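Local structure of probable Thioesterase (Bartonella henselae, 3HM0) at residues S68-D73 with T115-L120. The protein probably hydrolyses the thioester bond of acyl-CoA-type substrates, as a member of the thioesterase superfamily with a hot-dog fold. Numbering follows the deposited sequence.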
# COMPACT_ATOMS: atom_id res chain seq x y z
N SER A 68 9.87 -10.75 9.40
CA SER A 68 10.36 -11.57 8.29
C SER A 68 11.88 -11.77 8.33
O SER A 68 12.37 -12.84 7.96
CB SER A 68 9.99 -10.96 6.94
OG SER A 68 8.63 -11.08 6.66
N GLU A 69 12.61 -10.75 8.75
CA GLU A 69 14.06 -10.80 8.78
C GLU A 69 14.53 -11.62 9.96
O GLU A 69 15.61 -12.23 9.92
CB GLU A 69 14.69 -9.40 8.82
CG GLU A 69 14.50 -8.55 7.55
CD GLU A 69 15.16 -9.13 6.30
OE1 GLU A 69 15.95 -10.07 6.41
OE2 GLU A 69 14.87 -8.64 5.18
N PHE A 70 13.72 -11.63 11.02
CA PHE A 70 13.93 -12.50 12.16
C PHE A 70 13.80 -13.94 11.67
O PHE A 70 14.71 -14.75 11.86
CB PHE A 70 12.89 -12.18 13.23
CG PHE A 70 13.09 -12.90 14.53
CD1 PHE A 70 13.71 -12.25 15.60
CD2 PHE A 70 12.63 -14.20 14.71
CE1 PHE A 70 13.89 -12.90 16.83
CE2 PHE A 70 12.81 -14.85 15.93
CZ PHE A 70 13.45 -14.20 16.99
N LEU A 71 12.69 -14.23 11.01
CA LEU A 71 12.39 -15.57 10.54
C LEU A 71 13.46 -16.11 9.60
O LEU A 71 13.84 -17.26 9.69
CB LEU A 71 11.00 -15.62 9.88
CG LEU A 71 9.81 -15.29 10.81
CD1 LEU A 71 8.51 -14.97 10.02
CD2 LEU A 71 9.58 -16.35 11.90
N ARG A 72 13.97 -15.25 8.72
CA ARG A 72 15.01 -15.66 7.78
C ARG A 72 16.36 -15.82 8.50
O ARG A 72 17.19 -16.66 8.10
CB ARG A 72 15.06 -14.65 6.62
CG ARG A 72 16.40 -14.47 5.88
CD ARG A 72 16.26 -13.70 4.54
NE ARG A 72 15.48 -12.47 4.63
CZ ARG A 72 14.32 -12.26 4.00
NH1 ARG A 72 13.68 -11.12 4.16
NH2 ARG A 72 13.80 -13.20 3.22
N ASP A 73 16.57 -15.05 9.58
CA ASP A 73 17.82 -15.09 10.36
C ASP A 73 18.05 -16.46 10.96
O ASP A 73 19.14 -16.76 11.48
CB ASP A 73 17.76 -14.09 11.53
CG ASP A 73 18.15 -12.68 11.13
OD1 ASP A 73 18.86 -12.50 10.12
OD2 ASP A 73 17.75 -11.73 11.84
N THR A 115 13.25 -6.39 17.05
CA THR A 115 12.30 -7.48 17.10
C THR A 115 12.89 -8.61 17.92
O THR A 115 14.08 -8.95 17.79
CB THR A 115 11.99 -7.98 15.67
OG1 THR A 115 11.53 -6.89 14.86
CG2 THR A 115 10.94 -9.05 15.69
N ARG A 116 12.07 -9.18 18.80
CA ARG A 116 12.41 -10.44 19.43
C ARG A 116 11.12 -11.18 19.76
O ARG A 116 10.07 -10.57 19.93
CB ARG A 116 13.25 -10.22 20.68
CG ARG A 116 12.49 -9.59 21.84
CD ARG A 116 13.31 -9.64 23.10
NE ARG A 116 12.75 -8.84 24.21
CZ ARG A 116 13.29 -8.79 25.43
NH1 ARG A 116 14.39 -9.49 25.71
NH2 ARG A 116 12.73 -8.05 26.37
N ILE A 117 11.21 -12.51 19.83
CA ILE A 117 10.12 -13.31 20.35
C ILE A 117 10.17 -13.14 21.86
O ILE A 117 11.25 -13.03 22.45
CB ILE A 117 10.24 -14.79 19.93
CG1 ILE A 117 9.80 -14.96 18.47
CG2 ILE A 117 9.35 -15.69 20.80
CD1 ILE A 117 10.13 -16.31 17.87
N SER A 118 9.00 -13.04 22.49
CA SER A 118 8.94 -12.86 23.93
C SER A 118 8.16 -13.98 24.63
O SER A 118 8.28 -14.16 25.85
CB SER A 118 8.36 -11.49 24.28
OG SER A 118 7.00 -11.39 23.88
N ARG A 119 7.35 -14.72 23.86
CA ARG A 119 6.59 -15.88 24.36
C ARG A 119 6.28 -16.86 23.22
O ARG A 119 5.78 -16.47 22.17
CB ARG A 119 5.30 -15.44 25.05
CG ARG A 119 4.61 -16.50 25.97
CD ARG A 119 3.72 -15.82 27.07
NE ARG A 119 3.37 -14.43 26.71
CZ ARG A 119 2.37 -13.71 27.22
NH1 ARG A 119 1.57 -14.22 28.16
NH2 ARG A 119 2.17 -12.46 26.79
N LEU A 120 6.62 -18.13 23.45
CA LEU A 120 6.28 -19.23 22.55
C LEU A 120 5.15 -20.02 23.19
O LEU A 120 5.00 -19.97 24.41
CB LEU A 120 7.50 -20.14 22.36
CG LEU A 120 7.65 -21.00 21.10
CD1 LEU A 120 7.64 -20.15 19.83
CD2 LEU A 120 8.96 -21.81 21.15
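In the hot-dog fold of this probable thioesterase, a long helix packs against a curved antiparallel sheet, and here the C-terminal part of helix 58-72 meets strand 110-120 through one aromatic side chain, Phe70. Its ring reaches Ile117 with CE2, which lies 3.6 Å from Ile117 CD1, and the two side chains run at about a right angle to each other. With CG anti to the backbone N (chi1 -173°), the phenyl group extends from the helix to the strand. The same ring runs close to strand backbone: Phe70 CE1 is 3.9 Å from Arg116 CA, and Phe70 CD1 is 4.0 Å from Thr115 O. Ile117 meets the ring with its longer branch, CG1 and CD1. Thr115 also points its CB toward the helix, but its hydroxyl is hydrogen-bonded to Gln129, whereas Arg116 starts out away from the helix and its NH1 hydrogen-bonds Asn34 O. The axes of segments 68-72 and 115-120 approach to 9.0 Å, with 73° between their N-to-C directions. On the helix, Arg72 grips Glu69 side-on, NE to OE1 at 3.0 Å and NH1 to OE2 at 2.9 Å, from above the carboxylate plane; Asp108 of the second subunit forms a salt bridge with Arg72, and Tyr44 of that subunit hydrogen-bonds Glu69. His37 of strand 37-42, ring to ring, and Met127 of strand 124-133 also touch Phe70, while Ile117 touches Phe125 of that latter strand.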